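Local coordinates for protein 11R-lipoxygenase (Gersemia fruticosa, PDB 3VF1) that probably adds molecular oxygen to polyunsaturated fatty acids as a calcium-dependent 11R-lipoxygenase, using a non-heme iron, at residues A631-Y645 / W686-I698. Sequence-based numbering, arbitrary orientation.
Sequences ALTTIYPTEKFLGDY and WLIPGHVPNSIAI. With FE2 (Fe (II) ion), chain E.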
ATOM      1  N   ALA A 631      15.102  -0.664   0.568  1.00 35.25           N
ATOM      2  CA  ALA A 631      14.433   0.149   1.575  1.00 40.36           C
ATOM      3  C   ALA A 631      12.916  -0.001   1.498  1.00 40.25           C
ATOM      4  O   ALA A 631      12.252  -0.161   2.521  1.00 41.68           O
ATOM      5  CB  ALA A 631      14.824   1.608   1.416  1.00 39.13           C
ATOM      6  N   LEU A 632      12.372   0.048   0.287  1.00 39.53           N
ATOM      7  CA  LEU A 632      10.928  -0.054   0.091  1.00 39.05           C
ATOM      8  C   LEU A 632      10.374  -1.385   0.590  1.00 39.44           C
ATOM      9  O   LEU A 632       9.198  -1.476   0.935  1.00 43.32           O
ATOM     10  CB  LEU A 632      10.573   0.127  -1.387  1.00 39.33           C
ATOM     11  CG  LEU A 632      10.834   1.509  -1.992  1.00 41.97           C
ATOM     12  CD1 LEU A 632      10.514   1.501  -3.478  1.00 39.32           C
ATOM     13  CD2 LEU A 632      10.026   2.584  -1.282  1.00 47.55           C
ATOM     14  N   THR A 633      11.216  -2.414   0.629  1.00 35.76           N
ATOM     15  CA  THR A 633      10.779  -3.739   1.063  1.00 39.40           C
ATOM     16  C   THR A 633      11.146  -4.010   2.521  1.00 39.09           C
ATOM     17  O   THR A 633      11.228  -5.163   2.942  1.00 41.23           O
ATOM     18  CB  THR A 633      11.383  -4.861   0.184  1.00 35.97           C
ATOM     19  OG1 THR A 633      12.809  -4.883   0.330  1.00 37.45           O
ATOM     20  CG2 THR A 633      11.018  -4.656  -1.279  1.00 37.83           C
ATOM     21  N   THR A 634      11.361  -2.945   3.289  1.00 45.80           N
ATOM     22  CA  THR A 634      11.703  -3.080   4.701  1.00 49.82           C
ATOM     23  C   THR A 634      10.513  -3.581   5.513  1.00 44.75           C
ATOM     24  O   THR A 634       9.447  -2.966   5.514  1.00 47.87           O
ATOM     25  CB  THR A 634      12.166  -1.737   5.299  1.00 50.90           C
ATOM     26  OG1 THR A 634      13.365  -1.301   4.647  1.00 49.15           O
ATOM     27  CG2 THR A 634      12.434  -1.877   6.792  1.00 50.28           C
ATOM     28  N   ILE A 635      10.708  -4.702   6.201  1.00 48.75           N
ATOM     29  CA  ILE A 635       9.702  -5.235   7.112  1.00 55.53           C
ATOM     30  C   ILE A 635      10.272  -5.325   8.522  1.00 54.54           C
ATOM     31  O   ILE A 635      11.179  -6.117   8.786  1.00 57.17           O
ATOM     32  CB  ILE A 635       9.220  -6.632   6.679  1.00 53.72           C
ATOM     33  CG1 ILE A 635       8.384  -6.533   5.401  1.00 52.65           C
ATOM     34  CG2 ILE A 635       8.402  -7.278   7.789  1.00 54.74           C
ATOM     35  CD1 ILE A 635       7.918  -7.873   4.867  1.00 51.74           C
ATOM     36  N   TYR A 636       9.739  -4.513   9.428  1.00 54.31           N
ATOM     37  CA  TYR A 636      10.203  -4.509  10.808  1.00 59.35           C
ATOM     38  C   TYR A 636       9.653  -5.712  11.571  1.00 59.84           C
ATOM     39  O   TYR A 636       8.584  -6.223  11.241  1.00 56.37           O
ATOM     40  CB  TYR A 636       9.798  -3.207  11.499  1.00 56.76           C
ATOM     41  CG  TYR A 636      10.477  -1.990  10.913  1.00 59.34           C
ATOM     42  CD1 TYR A 636      11.820  -1.738  11.160  1.00 60.34           C
ATOM     43  CD2 TYR A 636       9.779  -1.097  10.111  1.00 56.62           C
ATOM     44  CE1 TYR A 636      12.451  -0.631  10.627  1.00 55.37           C
ATOM     45  CE2 TYR A 636      10.400   0.016   9.572  1.00 54.16           C
ATOM     46  CZ  TYR A 636      11.737   0.243   9.834  1.00 57.12           C
ATOM     47  OH  TYR A 636      12.368   1.345   9.303  1.00 58.58           O
ATOM     48  N   PRO A 637      10.390  -6.172  12.595  1.00 64.19           N
ATOM     49  CA  PRO A 637       9.989  -7.355  13.370  1.00 63.19           C
ATOM     50  C   PRO A 637       8.634  -7.193  14.056  1.00 60.38           C
ATOM     51  O   PRO A 637       8.018  -8.187  14.436  1.00 55.46           O
ATOM     52  CB  PRO A 637      11.100  -7.478  14.421  1.00 65.30           C
ATOM     53  CG  PRO A 637      12.260  -6.742  13.850  1.00 60.11           C
ATOM     54  CD  PRO A 637      11.670  -5.617  13.064  1.00 61.80           C
ATOM     55  N   THR A 638       8.182  -5.953  14.212  1.00 62.82           N
ATOM     56  CA  THR A 638       6.926  -5.674  14.898  1.00 65.06           C
ATOM     57  C   THR A 638       5.729  -5.752  13.954  1.00 64.32           C
ATOM     58  O   THR A 638       4.586  -5.831  14.402  1.00 64.45           O
ATOM     59  CB  THR A 638       6.940  -4.272  15.533  1.00 64.52           C
ATOM     60  OG1 THR A 638       6.923  -3.278  14.501  1.00 64.48           O
ATOM     61  CG2 THR A 638       8.177  -4.086  16.400  1.00 68.41           C
ATOM     62  N   GLU A 639       5.994  -5.727  12.650  1.00 64.39           N
ATOM     63  CA  GLU A 639       4.933  -5.697  11.647  1.00 55.67           C
ATOM     64  C   GLU A 639       3.848  -6.728  11.940  1.00 54.02           C
ATOM     65  O   GLU A 639       4.139  -7.857  12.342  1.00 46.95           O
ATOM     66  CB  GLU A 639       5.503  -5.945  10.248  1.00 57.46           C
ATOM     67  CG  GLU A 639       5.076  -4.918   9.214  1.00 58.08           C
ATOM     68  CD  GLU A 639       5.746  -3.570   9.421  1.00 71.03           C
ATOM     69  OE1 GLU A 639       6.941  -3.439   9.073  1.00 64.66           O
ATOM     70  OE2 GLU A 639       5.081  -2.645   9.933  1.00 75.28           O
ATOM     71  N   LYS A 640       2.597  -6.327  11.733  1.00 47.55           N
ATOM     72  CA  LYS A 640       1.456  -7.215  11.920  1.00 48.11           C
ATOM     73  C   LYS A 640       0.850  -7.556  10.565  1.00 41.65           C
ATOM     74  O   LYS A 640       0.435  -6.668   9.821  1.00 38.09           O
ATOM     75  CB  LYS A 640       0.406  -6.552  12.815  1.00 51.15           C
ATOM     76  CG  LYS A 640       0.906  -6.238  14.217  1.00 57.67           C
ATOM     77  CD  LYS A 640       1.162  -7.509  15.016  1.00 56.34           C
ATOM     78  CE  LYS A 640       2.147  -7.274  16.150  1.00 62.15           C
ATOM     79  NZ  LYS A 640       1.762  -6.135  17.028  1.00 65.83           N
ATOM     80  N   PHE A 641       0.800  -8.845  10.253  1.00 38.37           N
ATOM     81  CA  PHE A 641       0.358  -9.295   8.940  1.00 36.29           C
ATOM     82  C   PHE A 641      -1.150  -9.524   8.889  1.00 34.52           C
ATOM     83  O   PHE A 641      -1.830  -9.483   9.913  1.00 37.56           O
ATOM     84  CB  PHE A 641       1.128 -10.550   8.529  1.00 32.49           C
ATOM     85  CG  PHE A 641       2.604 -10.316   8.368  1.00 34.79           C
ATOM     86  CD1 PHE A 641       3.090  -9.639   7.262  1.00 32.79           C
ATOM     87  CD2 PHE A 641       3.501 -10.756   9.326  1.00 38.65           C
ATOM     88  CE1 PHE A 641       4.443  -9.411   7.109  1.00 39.10           C
ATOM     89  CE2 PHE A 641       4.859 -10.532   9.179  1.00 39.75           C
ATOM     90  CZ  PHE A 641       5.328  -9.858   8.069  1.00 42.76           C
ATOM     91  N   LEU A 642      -1.662  -9.763   7.687  1.00 31.53           N
ATOM     92  CA  LEU A 642      -3.101  -9.778   7.450  1.00 31.45           C
ATOM     93  C   LEU A 642      -3.839 -10.706   8.407  1.00 35.34           C
ATOM     94  O   LEU A 642      -3.556 -11.903   8.472  1.00 33.53           O
ATOM     95  CB  LEU A 642      -3.398 -10.185   6.005  1.00 29.98           C
ATOM     96  CG  LEU A 642      -4.854 -10.013   5.570  1.00 27.58           C
ATOM     97  CD1 LEU A 642      -5.282  -8.553   5.684  1.00 29.10           C
ATOM     98  CD2 LEU A 642      -5.053 -10.523   4.153  1.00 29.84           C
ATOM     99  N   GLY A 643      -4.790 -10.141   9.146  1.00 36.69           N
ATOM    100  CA  GLY A 643      -5.610 -10.915  10.059  1.00 41.24           C
ATOM    101  C   GLY A 643      -5.106 -10.873  11.490  1.00 41.89           C
ATOM    102  O   GLY A 643      -5.866 -11.115  12.427  1.00 45.37           O
ATOM    103  N   ASP A 644      -3.824 -10.568  11.662  1.00 40.25           N
ATOM    104  CA  ASP A 644      -3.235 -10.470  12.992  1.00 39.64           C
ATOM    105  C   ASP A 644      -3.576  -9.125  13.619  1.00 43.31           C
ATOM    106  O   ASP A 644      -2.884  -8.132  13.396  1.00 47.45           O
ATOM    107  CB  ASP A 644      -1.718 -10.653  12.925  1.00 44.30           C
ATOM    108  CG  ASP A 644      -1.051 -10.480  14.275  1.00 48.13           C
ATOM    109  OD1 ASP A 644      -1.734 -10.645  15.306  1.00 51.00           O
ATOM    110  OD2 ASP A 644       0.161 -10.182  14.304  1.00 52.27           O
ATOM    111  N   TYR A 645      -4.647  -9.104  14.406  1.00 47.09           N
ATOM    112  CA  TYR A 645      -5.117  -7.883  15.048  1.00 47.12           C
ATOM    113  C   TYR A 645      -4.767  -7.888  16.533  1.00 48.04           C
ATOM    114  O   TYR A 645      -5.647  -7.988  17.385  1.00 45.84           O
ATOM    115  CB  TYR A 645      -6.630  -7.751  14.875  1.00 41.74           C
ATOM    116  CG  TYR A 645      -7.077  -7.568  13.441  1.00 42.33           C
ATOM    117  CD1 TYR A 645      -6.535  -6.565  12.644  1.00 45.39           C
ATOM    118  CD2 TYR A 645      -8.038  -8.401  12.882  1.00 37.77           C
ATOM    119  CE1 TYR A 645      -6.946  -6.394  11.333  1.00 40.66           C
ATOM    120  CE2 TYR A 645      -8.452  -8.238  11.572  1.00 37.80           C
ATOM    121  CZ  TYR A 645      -7.903  -7.234  10.803  1.00 40.76           C
ATOM    122  OH  TYR A 645      -8.313  -7.071   9.501  1.00 35.92           O
ATOM    123  N   TRP A 686       3.876 -13.671  -2.832  1.00 28.25           N
ATOM    124  CA  TRP A 686       3.699 -12.306  -2.352  1.00 28.65           C
ATOM    125  C   TRP A 686       2.306 -12.035  -1.788  1.00 28.82           C
ATOM    126  O   TRP A 686       2.074 -10.987  -1.187  1.00 31.29           O
ATOM    127  CB  TRP A 686       4.021 -11.322  -3.478  1.00 29.30           C
ATOM    128  CG  TRP A 686       5.319 -11.637  -4.137  1.00 29.48           C
ATOM    129  CD1 TRP A 686       5.509 -12.055  -5.422  1.00 33.23           C
ATOM    130  CD2 TRP A 686       6.615 -11.594  -3.533  1.00 27.88           C
ATOM    131  NE1 TRP A 686       6.847 -12.265  -5.659  1.00 34.75           N
ATOM    132  CE2 TRP A 686       7.547 -11.989  -4.515  1.00 30.17           C
ATOM    133  CE3 TRP A 686       7.080 -11.254  -2.260  1.00 30.09           C
ATOM    134  CZ2 TRP A 686       8.913 -12.052  -4.262  1.00 29.20           C
ATOM    135  CZ3 TRP A 686       8.438 -11.317  -2.011  1.00 32.16           C
ATOM    136  CH2 TRP A 686       9.338 -11.711  -3.007  1.00 33.01           C
ATOM    137  N   LEU A 687       1.385 -12.973  -1.975  1.00 26.41           N
ATOM    138  CA  LEU A 687       0.034 -12.821  -1.446  1.00 28.42           C
ATOM    139  C   LEU A 687      -0.313 -13.918  -0.444  1.00 26.70           C
ATOM    140  O   LEU A 687      -1.479 -14.135  -0.129  1.00 26.40           O
ATOM    141  CB  LEU A 687      -0.991 -12.784  -2.583  1.00 26.39           C
ATOM    142  CG  LEU A 687      -1.044 -11.467  -3.361  1.00 25.30           C
ATOM    143  CD1 LEU A 687      -2.075 -11.548  -4.473  1.00 27.05           C
ATOM    144  CD2 LEU A 687      -1.350 -10.300  -2.431  1.00 22.92           C
ATOM    145  N   ILE A 688       0.704 -14.609   0.057  1.00 28.59           N
ATOM    146  CA  ILE A 688       0.517 -15.491   1.196  1.00 29.77           C
ATOM    147  C   ILE A 688       0.160 -14.610   2.387  1.00 31.79           C
ATOM    148  O   ILE A 688       0.936 -13.729   2.753  1.00 30.08           O
ATOM    149  CB  ILE A 688       1.787 -16.297   1.507  1.00 32.35           C
ATOM    150  CG1 ILE A 688       2.047 -17.313   0.395  1.00 35.42           C
ATOM    151  CG2 ILE A 688       1.656 -17.008   2.846  1.00 30.96           C
ATOM    152  CD1 ILE A 688       3.370 -18.044   0.528  1.00 32.68           C
ATOM    153  N   PRO A 689      -1.022 -14.830   2.986  1.00 32.81           N
ATOM    154  CA  PRO A 689      -1.528 -13.951   4.049  1.00 30.77           C
ATOM    155  C   PRO A 689      -0.485 -13.626   5.114  1.00 29.34           C
ATOM    156  O   PRO A 689      -0.401 -12.481   5.557  1.00 31.79           O
ATOM    157  CB  PRO A 689      -2.677 -14.761   4.652  1.00 29.64           C
ATOM    158  CG  PRO A 689      -3.159 -15.609   3.529  1.00 30.75           C
ATOM    159  CD  PRO A 689      -1.939 -15.953   2.721  1.00 30.33           C
ATOM    160  N   GLY A 690       0.301 -14.621   5.510  1.00 29.80           N
ATOM    161  CA  GLY A 690       1.333 -14.426   6.514  1.00 28.39           C
ATOM    162  C   GLY A 690       2.451 -13.500   6.069  1.00 32.72           C
ATOM    163  O   GLY A 690       3.271 -13.075   6.883  1.00 34.46           O
ATOM    164  N   HIS A 691       2.491 -13.192   4.775  1.00 34.31           N
ATOM    165  CA  HIS A 691       3.502 -12.294   4.223  1.00 31.51           C
ATOM    166  C   HIS A 691       2.928 -10.916   3.888  1.00 30.43           C
ATOM    167  O   HIS A 691       3.666 -10.017   3.487  1.00 30.83           O
ATOM    168  CB  HIS A 691       4.115 -12.891   2.952  1.00 34.82           C
ATOM    169  CG  HIS A 691       4.862 -14.170   3.172  1.00 43.18           C
ATOM    170  ND1 HIS A 691       5.618 -14.765   2.186  1.00 46.94           N
ATOM    171  CD2 HIS A 691       4.966 -14.970   4.261  1.00 48.54           C
ATOM    172  CE1 HIS A 691       6.161 -15.874   2.658  1.00 47.26           C
ATOM    173  NE2 HIS A 691       5.780 -16.021   3.913  1.00 54.60           N
ATOM    174  N   VAL A 692       1.616 -10.752   4.046  1.00 27.38           N
ATOM    175  CA  VAL A 692       0.942  -9.513   3.656  1.00 25.80           C
ATOM    176  C   VAL A 692       0.679  -8.616   4.861  1.00 27.83           C
ATOM    177  O   VAL A 692      -0.156  -8.940   5.702  1.00 31.33           O
ATOM    178  CB  VAL A 692      -0.411  -9.807   2.973  1.00 25.79           C
ATOM    179  CG1 VAL A 692      -1.099  -8.514   2.572  1.00 27.29           C
ATOM    180  CG2 VAL A 692      -0.217 -10.712   1.766  1.00 25.71           C
ATOM    181  N   PRO A 693       1.386  -7.479   4.952  1.00 30.32           N
ATOM    182  CA  PRO A 693       1.135  -6.544   6.056  1.00 29.06           C
ATOM    183  C   PRO A 693      -0.300  -6.034   6.047  1.00 31.26           C
ATOM    184  O   PRO A 693      -0.952  -6.060   5.004  1.00 31.60           O
ATOM    185  CB  PRO A 693       2.109  -5.393   5.775  1.00 26.89           C
ATOM    186  CG  PRO A 693       3.163  -5.980   4.912  1.00 30.66           C
ATOM    187  CD  PRO A 693       2.469  -7.009   4.073  1.00 30.06           C
ATOM    188  N   ASN A 694      -0.782  -5.575   7.196  1.00 31.36           N
ATOM    189  CA  ASN A 694      -2.147  -5.076   7.307  1.00 31.73           C
ATOM    190  C   ASN A 694      -2.336  -3.722   6.635  1.00 29.26           C
ATOM    191  O   ASN A 694      -3.438  -3.396   6.193  1.00 31.60           O
ATOM    192  CB  ASN A 694      -2.563  -4.978   8.777  1.00 33.04           C
ATOM    193  CG  ASN A 694      -3.211  -6.249   9.285  1.00 34.72           C
ATOM    194  OD1 ASN A 694      -4.102  -6.803   8.640  1.00 33.01           O
ATOM    195  ND2 ASN A 694      -2.765  -6.720  10.444  1.00 40.31           N
ATOM    196  N   SER A 695      -1.266  -2.935   6.555  1.00 32.55           N
ATOM    197  CA  SER A 695      -1.371  -1.571   6.045  1.00 34.17           C
ATOM    198  C   SER A 695      -0.227  -1.182   5.116  1.00 30.52           C
ATOM    199  O   SER A 695       0.664  -1.980   4.829  1.00 34.82           O
ATOM    200  CB  SER A 695      -1.412  -0.584   7.212  1.00 34.75           C
ATOM    201  OG  SER A 695      -0.200  -0.623   7.944  1.00 36.85           O
ATOM    202  N   ILE A 696      -0.279   0.060   4.648  1.00 31.47           N
ATOM    203  CA  ILE A 696       0.788   0.657   3.863  1.00 32.07           C
ATOM    204  C   ILE A 696       1.658   1.500   4.784  1.00 41.45           C
ATOM    205  O   ILE A 696       1.369   2.676   5.012  1.00 40.91           O
ATOM    206  CB  ILE A 696       0.219   1.571   2.763  1.00 35.02           C
ATOM    207  CG1 ILE A 696      -0.640   0.762   1.789  1.00 34.27           C
ATOM    208  CG2 ILE A 696       1.346   2.287   2.023  1.00 33.40           C
ATOM    209  CD1 ILE A 696      -1.401   1.621   0.797  1.00 33.97           C
ATOM    210  N   ALA A 697       2.716   0.902   5.319  1.00 39.43           N
ATOM    211  CA  ALA A 697       3.601   1.610   6.237  1.00 39.15           C
ATOM    212  C   ALA A 697       5.005   1.754   5.659  1.00 46.87           C
ATOM    213  O   ALA A 697       5.936   2.144   6.367  1.00 50.61           O
ATOM    214  CB  ALA A 697       3.653   0.891   7.576  1.00 37.40           C
ATOM    215  N   ILE A 698       5.159   1.445   4.374  1.00 45.54           N
ATOM    216  CA  ILE A 698       6.469   1.498   3.737  1.00 45.18           C
ATOM    217  C   ILE A 698       6.335   1.565   2.214  1.00 47.63           C
ATOM    218  O   ILE A 698       7.285   1.902   1.508  1.00 49.46           O
ATOM    219  CB  ILE A 698       7.322   0.270   4.125  1.00 44.09           C
ATOM    220  CG1 ILE A 698       8.804   0.526   3.837  1.00 44.50           C
ATOM    221  CG2 ILE A 698       6.831  -0.979   3.400  1.00 40.34           C
ATOM    222  CD1 ILE A 698       9.442   1.534   4.768  1.00 45.76           C
ATOM    223  OXT ILE A 698       5.277   1.289   1.646  1.00 42.97           O
TER
HETATM  224 FE   FE2 E 701       4.909   1.090  -0.606  1.00 40.14          FE
HETATM  225  O   HOH W   1       7.244   1.267  -0.456  1.00 43.10           O
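Val692 O accepts the backbone N-H of Leu642 at 2.6 Å, the donor standing almost in line with the carbonyl bond (172°). A second bond runs the other way, Asn694 N to Lys640 O at 3.1 Å, in the carbonyl plane. Together they define a single beta bridge at Phe641 and Pro693, whose CA atoms lie 4.1 Å apart. The Asn694 amide extends the grip to the type II turn from Phe641 to Asp644: OD1 takes a weak bond from Gly643 N (3.4 Å), and ND2 gives a weak one to Asp644 O (3.3 Å). The Leu642 side chain crosses that of Asn694 at about a right angle, its CD1 lying beside OD1. With CG set anti to the carbonyl carbon (chi1 -63°), the Phe641 ring lies with one face against Gly690 O, 3.2 Å from CG, and its edge at Val692 C, while CD1 meets Pro693 CD. Shortening Phe641 to an alanine is likely to uncover the Gly690 carbonyl and open a gap beside Pro693. Farther along, Ile698 CG2 packs 3.5 Å from Leu632 O, itself hydrogen-bonded to the iron ligand Asn579. Ile698 OXT binds the iron at 2.3 Å, joining His392, His397, His575, Asn579 and a water: the C-terminal carboxylate ligand of the lipoxygenase non-heme iron site.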